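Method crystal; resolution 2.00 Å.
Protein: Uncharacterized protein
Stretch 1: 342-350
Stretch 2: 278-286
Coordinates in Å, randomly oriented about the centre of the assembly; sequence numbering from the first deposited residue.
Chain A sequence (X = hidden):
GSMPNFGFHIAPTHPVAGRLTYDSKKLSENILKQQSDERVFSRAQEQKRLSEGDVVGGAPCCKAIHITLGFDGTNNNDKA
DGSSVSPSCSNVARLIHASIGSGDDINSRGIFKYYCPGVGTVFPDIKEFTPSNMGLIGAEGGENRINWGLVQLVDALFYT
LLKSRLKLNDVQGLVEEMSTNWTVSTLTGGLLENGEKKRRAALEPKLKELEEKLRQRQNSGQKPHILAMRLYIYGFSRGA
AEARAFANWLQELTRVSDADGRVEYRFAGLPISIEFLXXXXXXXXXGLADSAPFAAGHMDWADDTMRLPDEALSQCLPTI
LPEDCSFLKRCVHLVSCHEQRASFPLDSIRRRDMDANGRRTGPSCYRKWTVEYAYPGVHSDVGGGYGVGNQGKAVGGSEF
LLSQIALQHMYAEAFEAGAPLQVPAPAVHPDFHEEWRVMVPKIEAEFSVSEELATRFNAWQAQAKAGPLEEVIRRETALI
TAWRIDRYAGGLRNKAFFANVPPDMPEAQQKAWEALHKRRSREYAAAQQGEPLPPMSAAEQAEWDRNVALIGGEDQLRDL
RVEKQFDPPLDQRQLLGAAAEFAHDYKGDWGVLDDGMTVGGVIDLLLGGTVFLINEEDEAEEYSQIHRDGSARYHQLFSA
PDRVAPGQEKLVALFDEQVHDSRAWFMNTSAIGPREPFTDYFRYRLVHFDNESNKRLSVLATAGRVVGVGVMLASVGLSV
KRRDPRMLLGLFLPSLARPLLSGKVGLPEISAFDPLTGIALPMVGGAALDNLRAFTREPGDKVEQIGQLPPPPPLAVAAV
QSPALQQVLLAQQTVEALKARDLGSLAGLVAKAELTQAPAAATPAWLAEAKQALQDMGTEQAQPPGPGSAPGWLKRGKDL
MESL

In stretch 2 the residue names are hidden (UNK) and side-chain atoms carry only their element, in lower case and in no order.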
# COMPACT_ATOMS: atom_id res chain seq x y z
N ALA A 342 5.93 2.29 11.84
CA ALA A 342 7.20 2.09 11.14
C ALA A 342 7.01 1.25 9.88
O ALA A 342 7.75 1.39 8.93
CB ALA A 342 8.18 1.41 12.05
N SER A 343 6.00 0.38 9.91
CA SER A 343 5.75 -0.57 8.83
C SER A 343 4.95 0.07 7.70
O SER A 343 4.76 -0.55 6.65
CB SER A 343 4.98 -1.75 9.39
OG SER A 343 3.85 -1.28 10.11
N PHE A 344 4.47 1.30 7.91
CA PHE A 344 3.63 1.97 6.92
C PHE A 344 4.10 3.38 6.53
O PHE A 344 3.34 4.34 6.64
CB PHE A 344 2.17 1.98 7.40
CG PHE A 344 1.51 0.63 7.31
CD1 PHE A 344 1.79 -0.36 8.25
CD2 PHE A 344 0.62 0.35 6.29
CE1 PHE A 344 1.20 -1.60 8.16
CE2 PHE A 344 0.02 -0.90 6.20
CZ PHE A 344 0.31 -1.87 7.12
N PRO A 345 5.34 3.49 6.01
CA PRO A 345 5.77 4.81 5.55
C PRO A 345 5.00 5.27 4.31
O PRO A 345 4.57 4.45 3.48
CB PRO A 345 7.26 4.61 5.23
CG PRO A 345 7.40 3.14 4.93
CD PRO A 345 6.39 2.47 5.83
N LEU A 346 4.82 6.58 4.20
CA LEU A 346 4.08 7.14 3.11
C LEU A 346 5.02 7.44 1.93
O LEU A 346 6.17 7.85 2.12
CB LEU A 346 3.38 8.43 3.57
CG LEU A 346 2.55 9.19 2.54
CD1 LEU A 346 1.37 8.34 2.04
CD2 LEU A 346 2.05 10.49 3.15
N ASP A 347 4.55 7.20 0.72
CA ASP A 347 5.17 7.82 -0.43
C ASP A 347 4.28 8.94 -0.95
O ASP A 347 3.24 8.69 -1.55
CB ASP A 347 5.46 6.80 -1.55
CG ASP A 347 6.91 6.36 -1.56
OD1 ASP A 347 7.24 5.41 -0.82
OD2 ASP A 347 7.73 6.95 -2.31
N SER A 348 4.71 10.17 -0.72
CA SER A 348 4.05 11.32 -1.33
C SER A 348 4.23 11.28 -2.86
O SER A 348 5.14 10.64 -3.36
CB SER A 348 4.63 12.60 -0.76
OG SER A 348 4.08 13.76 -1.38
N ILE A 349 3.37 11.96 -3.59
CA ILE A 349 3.56 12.08 -5.04
C ILE A 349 4.32 13.36 -5.38
O ILE A 349 4.45 13.72 -6.56
CB ILE A 349 2.25 12.08 -5.80
CG1 ILE A 349 1.33 13.20 -5.30
CG2 ILE A 349 1.56 10.72 -5.71
CD1 ILE A 349 0.21 13.52 -6.25
N ARG A 350 4.82 14.04 -4.34
CA ARG A 350 5.72 15.20 -4.50
C ARG A 350 7.11 14.73 -4.96
O ARG A 350 7.60 13.67 -4.56
CB ARG A 350 5.88 15.99 -3.19
CG ARG A 350 6.21 17.51 -3.37
CD ARG A 350 6.26 18.24 -2.04
NE ARG A 350 7.46 17.92 -1.26
CZ ARG A 350 7.55 18.07 0.06
NH1 ARG A 350 6.50 18.50 0.73
NH2 ARG A 350 8.66 17.76 0.70
N UNK A 278 -6.04 7.20 -9.23
CA UNK A 278 -6.54 7.57 -7.91
C UNK A 278 -5.90 6.73 -6.83
O UNK A 278 -6.05 5.51 -6.81
N UNK A 279 -5.21 7.39 -5.90
CA UNK A 279 -4.41 6.70 -4.90
C UNK A 279 -4.78 7.07 -3.46
O UNK A 279 -4.99 8.24 -3.12
c UNK A 279 -2.39 5.48 -7.00
c UNK A 279 -1.01 7.55 -6.57
c UNK A 279 -2.93 7.02 -5.11
c UNK A 279 -2.40 6.93 -6.54
N UNK A 280 -4.89 6.05 -2.61
CA UNK A 280 -5.14 6.26 -1.20
C UNK A 280 -3.87 5.87 -0.46
O UNK A 280 -3.49 4.69 -0.48
c UNK A 280 -9.27 5.12 -3.04
c UNK A 280 -10.16 6.00 -2.43
c UNK A 280 -8.53 6.45 -0.72
c UNK A 280 -7.62 5.58 -1.33
c UNK A 280 -8.00 4.92 -2.49
c UNK A 280 -6.27 5.33 -0.71
c UNK A 280 -9.78 6.66 -1.26
N UNK A 281 -3.20 6.85 0.16
CA UNK A 281 -2.12 6.60 1.15
C UNK A 281 -1.11 5.57 0.71
O UNK A 281 -1.08 4.47 1.26
o UNK A 281 -1.51 7.77 3.75
c UNK A 281 -2.73 6.17 2.49
o UNK A 281 -1.61 5.73 4.55
c UNK A 281 -1.89 6.58 3.68
N UNK A 282 -0.29 5.91 -0.30
CA UNK A 282 0.69 4.99 -0.87
C UNK A 282 1.71 4.48 0.15
O UNK A 282 2.36 5.29 0.82
o UNK A 282 0.63 6.21 -2.95
c UNK A 282 1.51 5.68 -1.96
c UNK A 282 2.50 4.71 -2.60
N UNK A 283 1.85 3.16 0.24
CA UNK A 283 2.89 2.55 1.09
C UNK A 283 3.65 1.53 0.26
O UNK A 283 3.06 0.60 -0.25
c UNK A 283 2.29 1.84 2.31
c UNK A 283 3.39 1.05 3.05
c UNK A 283 1.61 2.86 3.24
N UNK A 284 4.96 1.72 0.12
CA UNK A 284 5.74 0.92 -0.84
C UNK A 284 6.71 0.01 -0.12
O UNK A 284 7.59 -0.60 -0.75
c UNK A 284 6.49 1.84 -1.80
N UNK A 285 6.52 -0.11 1.18
CA UNK A 285 7.50 -0.74 2.06
C UNK A 285 7.45 -2.24 1.98
O UNK A 285 6.37 -2.82 1.85
c UNK A 285 7.28 -0.31 3.53
N UNK A 286 8.61 -2.86 2.08
CA UNK A 286 8.69 -4.29 2.32
C UNK A 286 7.92 -4.62 3.61
O UNK A 286 7.90 -3.82 4.56
c UNK A 286 10.82 -4.25 3.71
c UNK A 286 10.26 -6.26 2.31
c UNK A 286 10.17 -4.75 2.43
O HOH W 1 6.13 4.06 1.13
O HOH W 2 6.82 -2.98 6.65

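Position 278 has backbone atoms and nothing beyond CA. It has no contact with stretch 1. The absence of any side-chain atom identifies Gly278.

Position 279 carries four carbons, forked at the second. One tip carbon lies 4.2 Å from CG2 of Ile349. A four-carbon chain with the fork one step beyond CB is leucine, so this is Leu279. Its CA-to-CB bond points toward stretch 1, and the tip atom is CD1.

Position 280 has one carbon followed by a ring of six carbons. No oxygen is attached to the ring. It stays out of reach of stretch 1. The residue is Phe280.

Position 281 has two carbons, the second carrying two oxygens. One oxygen lies 3.4 Å from CD1 of Leu346. The short carboxylate is that of aspartate, Asp281. Two oxygens on the second carbon, with no nitrogen, exclude asparagine. Both carboxylate oxygens are hydrogen-bonded elsewhere in the structure, so the approach of OD1 to the leucine methyl is a packing contact.

Position 282 has a first carbon that carries one oxygen and one carbon. That terminal carbon is 3.8 Å from CB of Asp347. A branched CB bearing a hydroxyl and a methyl defines Thr282. Its OG1 is hydrogen-bonded elsewhere in the structure, while its methyl, CG2, packs against stretch 1.

Position 283 has three carbons, with the fork at the first. One terminal carbon lies 4.1 Å from CD2 of Phe344, and the other lies 4.3 Å from CD of Pro345. This is Val283. CG2 lies oblique to the Phe344 ring and also comes within 3.4 Å of O of Pro345; CG1 lies near CD of Pro345 and 4.0 Å from CA of Phe344.

Position 284 has a single side-chain carbon, CB, 3.8 Å from OD1 of Asp347. It is Ala284.

Position 285 also has one carbon. Its CB points toward stretch 1 and sits 3.7 Å from CD of Pro345. It is Ala285.

Position 286 has three carbons forked at the first. Its CA-to-CB bond points away from stretch 1, and the side chain makes no contact with it. The side chain is that of valine, Val286.

The contact combines one direct backbone hydrogen bond with apolar packing and water bridges. N of Asp347 donates to O of Thr282 at 2.9 Å, with a nearly straight angle of 166°. The same oxygen receives a CA-H...O contact from CA of Leu346 at 3.4 Å. A second such contact runs the other way, from CA of Val283 to O of Pro345 at 3.5 Å. Water 1 extends the link: it accepts from N of Ala284 at 2.8 Å and donates to O of Pro345 at 2.8 Å and to OD1 of Asp347 at 2.6 Å. It thus bridges a backbone pair 4.3 Å apart, N of Ala284 and O of Pro345. Water 2 donates to O of Val286 at 2.5 Å and to O of Ser343 at 3.2 Å. Phe344 and Pro345 pack against Val283, Pro345 also against Ala285, and Ile349 against Leu279. Together the two stretches bury 444 Å².

Stretch 2, residues 278-286: GLFDTVAAV
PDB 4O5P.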